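Long-range contacts in V-type ATP synthase alpha chain (Nanoarchaeum equitans Kin4-M, PDB 5BN3), which is the A subunit of an archaeal V-type ATP synthase, an alpha/beta-family protein whose P-loop domain holds ADP in this model: residues 8-13 against 333-338; 32-37 against 46-51; 289-294 against 325-330. One frame throughout, in Å; residues are numbered along the deposited sequence.

How the contacts relate
All three contacts lie where the N-terminal beta-barrel domain meets the nucleotide-binding domain. Contact 2 is a hairpin inside the barrel, and its centre is about 10 Å from that of contact 1, which joins the barrel to the end of helix 322-335. Contact 3, centred about 12 Å from contact 1 and 11 Å from contact 2, packs an earlier part of the same helix against the turn that leads into helix 293-309. The P10 O to V47 N hydrogen bond ties contacts 1 and 2 together, and Y48 packs on A292 and A293 of contact 3. The ADP pocket round G228 and K229 belongs to none of them. A bound magnesium ion is about 13 Å from the R294 side chain.

Contact 1 of 3, residues 8-13 against 333-338; sequences NGPLVI and SSRLGE
N8, G9, P10 and L11 form a type II' beta turn between strands 3-8 and 11-15, and R335 and L336, near the C-terminal end of helix 322-335, pack against it. This beta hairpin of the barrel domain thus meets a helix of the nucleotide-binding domain, just before G337 closes that helix with a Schellman motif. The packed half is apolar and centres on L11. Its CG lies anti to the backbone N, and the branch beyond it turns CD2 onto the helix end, 3.6 Å from the carbonyl O of R335. The tip of L336 crosses the L11 side chain at about a right angle, its CD2 3.9 Å from L11 CD2, while Y44 of the adjoining strand also touches L336. P10 is buried too, lying on E331 and I332 one turn back along the helix.

The other half is polar and less enclosed, with N8 and R335 both partly exposed. The R335 chain bends at chi2 (-70°), which brings CD to 3.5 Å from the N8 backbone O. Beyond the bend, R335 NH1 donates to N8 OD1 at 2.7 Å, in a bond bent to 140° at the hydrogen. The amide and guanidinium planes stand 84° apart, and NH1 lies above the carbonyl plane of the N8 amide. N8 is not the main partner of this arginine: NH2 makes a salt bridge with E331, and Y254 of a neighbouring NEQ263 chain packs against the side chain. G9, at positive phi and without a side chain, sets its CA 3.8 Å above the centre of the R335 guanidinium.

Contact 2 of 3, residues 32-37 against 46-51; sequences IGEVIG and QVYEDT
The Y48 ring meets strand 31-39 mainly by its edge: E34 OE1 lies in the ring plane beside OH, and I32 O sits near that plane by CD2. Neither face is taken by residues 32-37; G33 CA comes in obliquely, and A292, L83 and R185 also touch the ring. The E34 carboxylate is turned 40° from the ring. Y48 OH donates to E34 OE1, although the modelled 2.4 Å is too short to trust exactly, and Q46 NE2 donates to the same hydroxyl at 2.9 Å and also to E295 OE1. The Q46 chain crosses I36 at about a right angle, with OE1 3.6 Å from I36 CG2.

The backbones form an antiparallel hairpin of the barrel domain. E34 and Q46 make a hydrogen-bonded pair, and beyond strand 42-47 Y48 N bonds I32 O at 2.9 Å. On the far side of E34, I36 and G37 both face Y44 in a classic beta bulge. At the other end I32 N reaches E49 OE1 at 3.2 Å, while E49 OE2 is held by R85.

The salt bridge from E34 OE2 to R185 would favour an ionised carboxylate at this buried glutamate.

Contact 3 of 3, residues 289-294 against 325-330; sequences MPIAAR and WAEALR
R294 reaches helix 322-335 and meets E327 in a salt bridge. Its CD is anti (chi2 -178°) and the chain stays extended to NE; the guanidinium at its end offers NH1 to E327 OE1 at 2.8 Å. The bond is fairly straight, 160° at the hydrogen. OE1 lies in the guanidinium plane, at its edge, but is itself met from above the carboxylate plane; the two planes are 66° apart.

I291 serves both neighbours. Its CG1 sits 3.9 Å above the centre of the R294 guanidinium, covering one face of it, and it also packs on A328, with CG1 3.7 Å from CB. The I291 and E327 side chains cross at about a right angle, I291 CD1 lying 4.0 Å from E327 OE2.

A328 meets the turn by its methyl group. Its CB presses to 3.4 Å from the backbone O of I291, the same oxygen that accepts from R294 N. That bond lies one residue on from the type I turn of P290 to A293, whose own bond is A293 N to P290 O, and which leads into helix 293-309. The contact therefore packs together two helices of the P-loop nucleotide-binding domain, each following a strand of its central sheet.

R294 has further grips: NH1 also donates to R324 O, and NH2 to S287 O. On the glutamate, OE2 bonds T257 of a neighbouring NEQ263 chain. A buried charge pair whose arginine is also held by two backbone carbonyls and whose glutamate reaches another subunit would probably keep both groups ionised, and it links the helix pairing to the subunit interface.

Contact 1 of 3, residues 8-13 against 333-338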
ATOM      1  N   ASN A   8      11.541  29.608   4.041  1.00 48.49           N
ATOM      2  CA  ASN A   8      10.671  28.437   3.998  1.00 45.65           C
ATOM      3  C   ASN A   8      11.162  27.412   5.008  1.00 47.36           C
ATOM      4  O   ASN A   8      12.018  26.583   4.695  1.00 38.62           O
ATOM      5  CB  ASN A   8      10.669  27.839   2.588  1.00 43.43           C
ATOM      6  CG  ASN A   8       9.687  26.690   2.433  1.00 48.07           C
ATOM      7  OD1 ASN A   8       8.876  26.418   3.320  1.00 55.48           O
ATOM      8  ND2 ASN A   8       9.752  26.015   1.292  1.00 56.64           N
ATOM      9  N   GLY A   9      10.624  27.478   6.223  1.00 43.23           N
ATOM     10  CA  GLY A   9      11.107  26.643   7.306  1.00 56.34           C
ATOM     11  C   GLY A   9      12.575  26.903   7.576  1.00 52.23           C
ATOM     12  O   GLY A   9      12.993  28.055   7.686  1.00 52.77           O
ATOM     13  N   PRO A  10      13.368  25.826   7.664  1.00 46.85           N
ATOM     14  CA  PRO A  10      14.806  25.903   7.931  1.00 44.18           C
ATOM     15  C   PRO A  10      15.591  26.334   6.698  1.00 48.41           C
ATOM     16  O   PRO A  10      16.810  26.484   6.783  1.00 43.45           O
ATOM     17  CB  PRO A  10      15.162  24.458   8.285  1.00 43.97           C
ATOM     18  CG  PRO A  10      14.196  23.649   7.484  1.00 44.96           C
ATOM     19  CD  PRO A  10      12.914  24.435   7.491  1.00 47.25           C
ATOM     20  N   LEU A  11      14.907  26.518   5.570  1.00 37.60           N
ATOM     21  CA  LEU A  11      15.572  26.929   4.336  1.00 40.79           C
ATOM     22  C   LEU A  11      15.417  28.425   4.061  1.00 42.97           C
ATOM     23  O   LEU A  11      14.303  28.947   4.014  1.00 46.70           O
ATOM     24  CB  LEU A  11      15.039  26.134   3.139  1.00 38.98           C
ATOM     25  CG  LEU A  11      15.669  26.479   1.784  1.00 46.59           C
ATOM     26  CD1 LEU A  11      17.097  25.970   1.715  1.00 43.28           C
ATOM     27  CD2 LEU A  11      14.847  25.935   0.621  1.00 49.48           C
ATOM     28  N   VAL A  12      16.546  29.105   3.877  1.00 46.83           N
ATOM     29  CA  VAL A  12      16.547  30.508   3.478  1.00 43.79           C
ATOM     30  C   VAL A  12      17.183  30.654   2.097  1.00 45.22           C
ATOM     31  O   VAL A  12      18.240  30.079   1.830  1.00 49.80           O
ATOM     32  CB  VAL A  12      17.298  31.385   4.502  1.00 53.97           C
ATOM     33  CG1 VAL A  12      17.683  32.730   3.896  1.00 48.51           C
ATOM     34  CG2 VAL A  12      16.447  31.586   5.739  1.00 45.68           C
ATOM     35  N   ILE A  13      16.524  31.399   1.213  1.00 39.57           N
ATOM     36  CA  ILE A  13      17.091  31.714  -0.093  1.00 48.25           C
ATOM     37  C   ILE A  13      17.557  33.166  -0.093  1.00 44.59           C
ATOM     38  O   ILE A  13      16.807  34.068   0.293  1.00 44.25           O
ATOM     39  CB  ILE A  13      16.080  31.476  -1.234  1.00 53.25           C
ATOM     40  CG1 ILE A  13      15.631  30.013  -1.240  1.00 53.43           C
ATOM     41  CG2 ILE A  13      16.691  31.834  -2.581  1.00 49.12           C
ATOM     42  CD1 ILE A  13      14.519  29.707  -2.224  1.00 48.79           C
ATOM     43  N   SER A 333      15.261  18.560   1.946  1.00 47.05           N
ATOM     44  CA  SER A 333      14.989  18.127   0.581  1.00 49.44           C
ATOM     45  C   SER A 333      13.608  18.585   0.114  1.00 46.03           C
ATOM     46  O   SER A 333      13.437  19.009  -1.030  1.00 47.91           O
ATOM     47  CB  SER A 333      15.101  16.603   0.491  1.00 41.79           C
ATOM     48  OG  SER A 333      15.080  16.163  -0.853  1.00 59.95           O
ATOM     49  N   SER A 334      12.630  18.508   1.012  1.00 42.27           N
ATOM     50  CA  SER A 334      11.262  18.921   0.711  1.00 54.07           C
ATOM     51  C   SER A 334      11.149  20.418   0.422  1.00 60.46           C
ATOM     52  O   SER A 334      10.466  20.825  -0.520  1.00 51.21           O
ATOM     53  CB  SER A 334      10.336  18.539   1.868  1.00 49.24           C
ATOM     54  OG  SER A 334       9.041  19.080   1.686  1.00 69.93           O
ATOM     55  N   ARG A 335      11.815  21.232   1.239  1.00 54.52           N
ATOM     56  CA  ARG A 335      11.801  22.683   1.064  1.00 53.78           C
ATOM     57  C   ARG A 335      12.516  23.082  -0.223  1.00 53.03           C
ATOM     58  O   ARG A 335      12.132  24.046  -0.883  1.00 53.15           O
ATOM     59  CB  ARG A 335      12.467  23.380   2.254  1.00 46.36           C
ATOM     60  CG  ARG A 335      11.936  22.977   3.625  1.00 43.48           C
ATOM     61  CD  ARG A 335      10.530  23.486   3.889  1.00 55.39           C
ATOM     62  NE  ARG A 335      10.098  23.171   5.250  1.00 58.62           N
ATOM     63  CZ  ARG A 335       9.062  23.737   5.861  1.00 69.03           C
ATOM     64  NH1 ARG A 335       8.346  24.661   5.238  1.00 65.54           N
ATOM     65  NH2 ARG A 335       8.748  23.385   7.099  1.00 69.75           N
ATOM     66  N   LEU A 336      13.558  22.333  -0.573  1.00 49.74           N
ATOM     67  CA  LEU A 336      14.317  22.587  -1.794  1.00 44.21           C
ATOM     68  C   LEU A 336      13.519  22.200  -3.033  1.00 55.84           C
ATOM     69  O   LEU A 336      13.911  22.515  -4.156  1.00 59.70           O
ATOM     70  CB  LEU A 336      15.641  21.821  -1.775  1.00 48.59           C
ATOM     71  CG  LEU A 336      16.752  22.390  -0.895  1.00 55.13           C
ATOM     72  CD1 LEU A 336      17.896  21.405  -0.770  1.00 46.26           C
ATOM     73  CD2 LEU A 336      17.249  23.697  -1.475  1.00 54.29           C
ATOM     74  N   GLY A 337      12.399  21.515  -2.826  1.00 50.98           N
ATOM     75  CA  GLY A 337      11.577  21.063  -3.931  1.00 54.18           C
ATOM     76  C   GLY A 337      12.254  19.949  -4.704  1.00 71.96           C
ATOM     77  O   GLY A 337      12.101  19.843  -5.923  1.00 65.38           O
ATOM     78  N   GLU A 338      13.017  19.123  -3.996  1.00 52.80           N
ATOM     79  CA  GLU A 338      13.616  17.942  -4.602  1.00 48.79           C
ATOM     80  C   GLU A 338      12.563  16.848  -4.681  1.00 53.70           C
ATOM     81  O   GLU A 338      11.688  16.763  -3.818  1.00 49.61           O
ATOM     82  CB  GLU A 338      14.814  17.461  -3.778  1.00 55.91           C
ATOM     83  CG  GLU A 338      16.060  18.326  -3.909  1.00 60.27           C
ATOM     84  CD  GLU A 338      17.196  17.856  -3.018  1.00 69.13           C
ATOM     85  OE1 GLU A 338      16.931  17.105  -2.055  1.00 60.43           O
ATOM     86  OE2 GLU A 338      18.357  18.237  -3.280  1.00 63.47           O
TER

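Contact 2 of 3, residues 32-37 against 46-51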
ATOM      1  N   ILE A  32      23.268  31.320  12.621  1.00 41.94           N
ATOM      2  CA  ILE A  32      24.217  30.471  11.911  1.00 38.40           C
ATOM      3  C   ILE A  32      23.517  29.678  10.809  1.00 50.92           C
ATOM      4  O   ILE A  32      22.514  29.003  11.055  1.00 43.30           O
ATOM      5  CB  ILE A  32      24.938  29.492  12.860  1.00 49.12           C
ATOM      6  CG1 ILE A  32      25.597  30.249  14.018  1.00 56.71           C
ATOM      7  CG2 ILE A  32      25.972  28.676  12.099  1.00 52.67           C
ATOM      8  CD1 ILE A  32      26.669  31.232  13.585  1.00 77.58           C
ATOM      9  N   GLY A  33      24.046  29.774   9.593  1.00 42.84           N
ATOM     10  CA  GLY A  33      23.524  29.030   8.462  1.00 43.46           C
ATOM     11  C   GLY A  33      24.658  28.477   7.625  1.00 51.50           C
ATOM     12  O   GLY A  33      25.819  28.838   7.825  1.00 47.05           O
ATOM     13  N   GLU A  34      24.324  27.597   6.687  1.00 38.21           N
ATOM     14  CA  GLU A  34      25.322  27.015   5.801  1.00 36.32           C
ATOM     15  C   GLU A  34      24.772  26.931   4.381  1.00 40.74           C
ATOM     16  O   GLU A  34      23.672  26.420   4.165  1.00 43.61           O
ATOM     17  CB  GLU A  34      25.725  25.623   6.303  1.00 45.22           C
ATOM     18  CG  GLU A  34      26.863  24.968   5.532  1.00 43.07           C
ATOM     19  CD  GLU A  34      27.186  23.575   6.050  1.00 68.74           C
ATOM     20  OE1 GLU A  34      26.385  23.025   6.837  1.00 56.99           O
ATOM     21  OE2 GLU A  34      28.243  23.028   5.672  1.00 62.85           O
ATOM     22  N   VAL A  35      25.529  27.446   3.416  1.00 38.61           N
ATOM     23  CA  VAL A  35      25.126  27.367   2.015  1.00 35.37           C
ATOM     24  C   VAL A  35      25.223  25.923   1.523  1.00 42.13           C
ATOM     25  O   VAL A  35      26.281  25.305   1.604  1.00 42.64           O
ATOM     26  CB  VAL A  35      25.995  28.275   1.123  1.00 41.14           C
ATOM     27  CG1 VAL A  35      25.559  28.167  -0.325  1.00 41.42           C
ATOM     28  CG2 VAL A  35      25.896  29.718   1.586  1.00 38.35           C
ATOM     29  N   ILE A  36      24.117  25.387   1.016  1.00 39.15           N
ATOM     30  CA  ILE A  36      24.071  23.993   0.580  1.00 47.83           C
ATOM     31  C   ILE A  36      23.857  23.878  -0.925  1.00 55.12           C
ATOM     32  O   ILE A  36      23.984  22.796  -1.503  1.00 44.89           O
ATOM     33  CB  ILE A  36      22.956  23.215   1.307  1.00 49.20           C
ATOM     34  CG1 ILE A  36      21.592  23.847   1.022  1.00 47.89           C
ATOM     35  CG2 ILE A  36      23.225  23.165   2.801  1.00 44.20           C
ATOM     36  CD1 ILE A  36      20.433  23.139   1.691  1.00 53.26           C
ATOM     37  N   GLY A  37      23.520  25.000  -1.552  1.00 42.74           N
ATOM     38  CA  GLY A  37      23.273  25.033  -2.980  1.00 46.62           C
ATOM     39  C   GLY A  37      23.410  26.434  -3.545  1.00 48.36           C
ATOM     40  O   GLY A  37      23.159  27.419  -2.848  1.00 46.26           O
ATOM     41  N   GLN A  46      20.669  26.366   4.637  1.00 37.54           N
ATOM     42  CA  GLN A  46      19.987  25.735   5.761  1.00 46.63           C
ATOM     43  C   GLN A  46      20.408  26.413   7.064  1.00 36.59           C
ATOM     44  O   GLN A  46      21.599  26.553   7.361  1.00 38.86           O
ATOM     45  CB  GLN A  46      20.183  24.209   5.790  1.00 41.95           C
ATOM     46  CG  GLN A  46      21.584  23.705   6.107  1.00 42.05           C
ATOM     47  CD  GLN A  46      21.670  22.191   6.021  1.00 54.86           C
ATOM     48  OE1 GLN A  46      21.037  21.572   5.165  1.00 54.69           O
ATOM     49  NE2 GLN A  46      22.449  21.587   6.911  1.00 52.08           N
ATOM     50  N   VAL A  47      19.411  26.867   7.815  1.00 43.26           N
ATOM     51  CA  VAL A  47      19.639  27.653   9.019  1.00 39.06           C
ATOM     52  C   VAL A  47      19.572  26.763  10.254  1.00 49.62           C
ATOM     53  O   VAL A  47      18.636  25.977  10.409  1.00 40.04           O
ATOM     54  CB  VAL A  47      18.603  28.789   9.127  1.00 43.16           C
ATOM     55  CG1 VAL A  47      18.877  29.653  10.344  1.00 47.74           C
ATOM     56  CG2 VAL A  47      18.634  29.633   7.869  1.00 42.13           C
ATOM     57  N   TYR A  48      20.569  26.889  11.126  1.00 40.58           N
ATOM     58  CA  TYR A  48      20.666  26.050  12.316  1.00 39.03           C
ATOM     59  C   TYR A  48      19.995  26.691  13.527  1.00 36.21           C
ATOM     60  O   TYR A  48      20.340  26.403  14.674  1.00 50.01           O
ATOM     61  CB  TYR A  48      22.128  25.719  12.613  1.00 45.14           C
ATOM     62  CG  TYR A  48      22.785  24.943  11.500  1.00 47.37           C
ATOM     63  CD1 TYR A  48      22.590  23.576  11.378  1.00 47.55           C
ATOM     64  CD2 TYR A  48      23.582  25.579  10.561  1.00 48.46           C
ATOM     65  CE1 TYR A  48      23.178  22.862  10.356  1.00 42.08           C
ATOM     66  CE2 TYR A  48      24.176  24.874   9.536  1.00 53.59           C
ATOM     67  CZ  TYR A  48      23.969  23.517   9.439  1.00 53.63           C
ATOM     68  OH  TYR A  48      24.556  22.808   8.421  1.00 48.24           O
ATOM     69  N   GLU A  49      19.029  27.559  13.255  1.00 42.18           N
ATOM     70  CA  GLU A  49      18.237  28.192  14.300  1.00 40.89           C
ATOM     71  C   GLU A  49      16.825  28.415  13.781  1.00 52.18           C
ATOM     72  O   GLU A  49      16.572  28.261  12.585  1.00 52.26           O
ATOM     73  CB  GLU A  49      18.879  29.511  14.743  1.00 57.34           C
ATOM     74  CG  GLU A  49      19.524  29.446  16.122  1.00 71.37           C
ATOM     75  CD  GLU A  49      20.930  30.015  16.151  1.00 84.37           C
ATOM     76  OE1 GLU A  49      21.453  30.384  15.078  1.00 84.96           O
ATOM     77  OE2 GLU A  49      21.516  30.091  17.252  1.00 81.44           O
ATOM     78  N   ASP A  50      15.904  28.765  14.673  1.00 48.84           N
ATOM     79  CA  ASP A  50      14.523  28.997  14.265  1.00 48.19           C
ATOM     80  C   ASP A  50      14.426  30.216  13.353  1.00 54.63           C
ATOM     81  O   ASP A  50      15.056  31.245  13.602  1.00 49.65           O
ATOM     82  CB  ASP A  50      13.614  29.167  15.480  1.00 48.94           C
ATOM     83  CG  ASP A  50      12.150  29.282  15.098  1.00 69.62           C
ATOM     84  OD1 ASP A  50      11.757  28.738  14.043  1.00 79.90           O
ATOM     85  OD2 ASP A  50      11.389  29.916  15.859  1.00 79.95           O
ATOM     86  N   THR A  51      13.636  30.088  12.293  1.00 46.87           N
ATOM     87  CA  THR A  51      13.542  31.129  11.277  1.00 50.75           C
ATOM     88  C   THR A  51      12.237  31.918  11.347  1.00 45.83           C
ATOM     89  O   THR A  51      11.988  32.783  10.506  1.00 46.65           O
ATOM     90  CB  THR A  51      13.704  30.549   9.861  1.00 47.06           C
ATOM     91  OG1 THR A  51      12.691  29.565   9.623  1.00 46.87           O
ATOM     92  CG2 THR A  51      15.076  29.914   9.700  1.00 43.26           C
TER

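Contact 3 of 3, residues 289-294 against 325-330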
ATOM      1  N   MET A 289      14.794  21.258  19.357  1.00 36.77           N
ATOM      2  CA  MET A 289      15.858  22.186  18.971  1.00 39.90           C
ATOM      3  C   MET A 289      15.884  22.223  17.437  1.00 41.65           C
ATOM      4  O   MET A 289      15.239  21.380  16.808  1.00 41.84           O
ATOM      5  CB  MET A 289      17.194  21.753  19.602  1.00 38.95           C
ATOM      6  CG  MET A 289      17.340  22.208  21.061  1.00 42.01           C
ATOM      7  SD  MET A 289      18.628  21.385  22.029  1.00 51.75           S
ATOM      8  CE  MET A 289      20.104  22.208  21.427  1.00 57.29           C
ATOM      9  N   PRO A 290      16.581  23.208  16.826  1.00 45.00           N
ATOM     10  CA  PRO A 290      16.490  23.349  15.363  1.00 40.38           C
ATOM     11  C   PRO A 290      16.792  22.056  14.595  1.00 39.94           C
ATOM     12  O   PRO A 290      17.786  21.383  14.881  1.00 36.31           O
ATOM     13  CB  PRO A 290      17.545  24.413  15.048  1.00 47.70           C
ATOM     14  CG  PRO A 290      17.616  25.234  16.291  1.00 50.97           C
ATOM     15  CD  PRO A 290      17.431  24.260  17.420  1.00 46.11           C
ATOM     16  N   ILE A 291      15.936  21.726  13.631  1.00 37.99           N
ATOM     17  CA  ILE A 291      16.005  20.443  12.933  1.00 50.20           C
ATOM     18  C   ILE A 291      17.305  20.239  12.151  1.00 47.30           C
ATOM     19  O   ILE A 291      17.862  19.141  12.146  1.00 38.24           O
ATOM     20  CB  ILE A 291      14.749  20.213  12.029  1.00 44.13           C
ATOM     21  CG1 ILE A 291      14.674  18.761  11.550  1.00 37.85           C
ATOM     22  CG2 ILE A 291      14.714  21.186  10.846  1.00 41.44           C
ATOM     23  CD1 ILE A 291      13.362  18.403  10.885  1.00 46.84           C
ATOM     24  N   ALA A 292      17.800  21.296  11.515  1.00 35.53           N
ATOM     25  CA  ALA A 292      19.016  21.199  10.710  1.00 43.71           C
ATOM     26  C   ALA A 292      20.256  20.931  11.559  1.00 38.91           C
ATOM     27  O   ALA A 292      21.257  20.406  11.067  1.00 39.03           O
ATOM     28  CB  ALA A 292      19.200  22.457   9.881  1.00 48.89           C
ATOM     29  N   ALA A 293      20.190  21.294  12.834  1.00 33.20           N
ATOM     30  CA  ALA A 293      21.310  21.082  13.740  1.00 36.61           C
ATOM     31  C   ALA A 293      21.483  19.606  14.106  1.00 42.18           C
ATOM     32  O   ALA A 293      22.495  19.225  14.696  1.00 33.99           O
ATOM     33  CB  ALA A 293      21.145  21.925  14.984  1.00 39.84           C
ATOM     34  N   ARG A 294      20.491  18.783  13.767  1.00 31.56           N
ATOM     35  CA  ARG A 294      20.609  17.335  13.937  1.00 33.92           C
ATOM     36  C   ARG A 294      21.694  16.783  13.030  1.00 32.69           C
ATOM     37  O   ARG A 294      22.473  15.919  13.433  1.00 37.35           O
ATOM     38  CB  ARG A 294      19.287  16.634  13.609  1.00 32.95           C
ATOM     39  CG  ARG A 294      18.152  16.931  14.564  1.00 36.80           C
ATOM     40  CD  ARG A 294      16.912  16.147  14.177  1.00 34.30           C
ATOM     41  NE  ARG A 294      15.725  16.639  14.873  1.00 28.38           N
ATOM     42  CZ  ARG A 294      14.486  16.252  14.598  1.00 33.04           C
ATOM     43  NH1 ARG A 294      14.266  15.363  13.639  1.00 29.36           N
ATOM     44  NH2 ARG A 294      13.471  16.755  15.280  1.00 35.79           N
ATOM     45  N   TRP A 325      17.951  12.416  12.138  1.00 27.71           N
ATOM     46  CA  TRP A 325      18.837  13.023  11.151  1.00 31.45           C
ATOM     47  C   TRP A 325      18.247  12.809   9.762  1.00 38.42           C
ATOM     48  O   TRP A 325      18.245  13.716   8.930  1.00 34.41           O
ATOM     49  CB  TRP A 325      20.239  12.399  11.260  1.00 32.18           C
ATOM     50  CG  TRP A 325      21.192  12.723  10.130  1.00 35.71           C
ATOM     51  CD1 TRP A 325      21.209  13.852   9.359  1.00 39.29           C
ATOM     52  CD2 TRP A 325      22.259  11.893   9.646  1.00 31.88           C
ATOM     53  NE1 TRP A 325      22.221  13.773   8.431  1.00 32.31           N
ATOM     54  CE2 TRP A 325      22.881  12.583   8.588  1.00 32.67           C
ATOM     55  CE3 TRP A 325      22.751  10.636  10.011  1.00 36.98           C
ATOM     56  CZ2 TRP A 325      23.967  12.055   7.887  1.00 37.58           C
ATOM     57  CZ3 TRP A 325      23.830  10.114   9.316  1.00 35.75           C
ATOM     58  CH2 TRP A 325      24.426  10.823   8.267  1.00 35.85           C
ATOM     59  N   ALA A 326      17.724  11.612   9.524  1.00 36.56           N
ATOM     60  CA  ALA A 326      17.062  11.312   8.260  1.00 35.07           C
ATOM     61  C   ALA A 326      15.849  12.212   8.037  1.00 35.03           C
ATOM     62  O   ALA A 326      15.594  12.645   6.912  1.00 35.11           O
ATOM     63  CB  ALA A 326      16.662   9.853   8.206  1.00 39.08           C
ATOM     64  N   GLU A 327      15.103  12.491   9.104  1.00 26.22           N
ATOM     65  CA  GLU A 327      13.956  13.395   9.013  1.00 30.37           C
ATOM     66  C   GLU A 327      14.399  14.801   8.620  1.00 35.35           C
ATOM     67  O   GLU A 327      13.716  15.487   7.860  1.00 33.87           O
ATOM     68  CB  GLU A 327      13.197  13.457  10.342  1.00 32.44           C
ATOM     69  CG  GLU A 327      12.027  14.441  10.323  1.00 39.44           C
ATOM     70  CD  GLU A 327      11.486  14.762  11.705  1.00 50.54           C
ATOM     71  OE1 GLU A 327      11.963  14.161  12.689  1.00 36.41           O
ATOM     72  OE2 GLU A 327      10.581  15.623  11.809  1.00 43.47           O
ATOM     73  N   ALA A 328      15.541  15.227   9.151  1.00 34.13           N
ATOM     74  CA  ALA A 328      16.080  16.540   8.826  1.00 34.27           C
ATOM     75  C   ALA A 328      16.435  16.620   7.345  1.00 36.72           C
ATOM     76  O   ALA A 328      16.126  17.608   6.685  1.00 38.96           O
ATOM     77  CB  ALA A 328      17.293  16.841   9.683  1.00 32.77           C
ATOM     78  N   LEU A 329      17.080  15.575   6.833  1.00 30.38           N
ATOM     79  CA  LEU A 329      17.424  15.494   5.415  1.00 34.75           C
ATOM     80  C   LEU A 329      16.184  15.556   4.535  1.00 38.27           C
ATOM     81  O   LEU A 329      16.166  16.240   3.510  1.00 37.43           O
ATOM     82  CB  LEU A 329      18.183  14.199   5.124  1.00 36.42           C
ATOM     83  CG  LEU A 329      19.592  14.077   5.702  1.00 46.16           C
ATOM     84  CD1 LEU A 329      20.185  12.708   5.406  1.00 40.23           C
ATOM     85  CD2 LEU A 329      20.464  15.164   5.121  1.00 46.78           C
ATOM     86  N   ARG A 330      15.151  14.826   4.939  1.00 32.72           N
ATOM     87  CA  ARG A 330      13.886  14.793   4.214  1.00 33.24           C
ATOM     88  C   ARG A 330      13.219  16.166   4.209  1.00 41.67           C
ATOM     89  O   ARG A 330      12.673  16.596   3.192  1.00 36.95           O
ATOM     90  CB  ARG A 330      12.955  13.760   4.856  1.00 34.54           C
ATOM     91  CG  ARG A 330      11.581  13.644   4.219  1.00 35.63           C
ATOM     92  CD  ARG A 330      10.557  13.213   5.261  1.00 53.55           C
ATOM     93  NE  ARG A 330      10.217  11.793   5.211  1.00 54.95           N
ATOM     94  CZ  ARG A 330       9.769  11.095   6.251  1.00 59.55           C
ATOM     95  NH1 ARG A 330       9.625  11.676   7.434  1.00 51.76           N
ATOM     96  NH2 ARG A 330       9.478   9.811   6.112  1.00 65.46           N
TER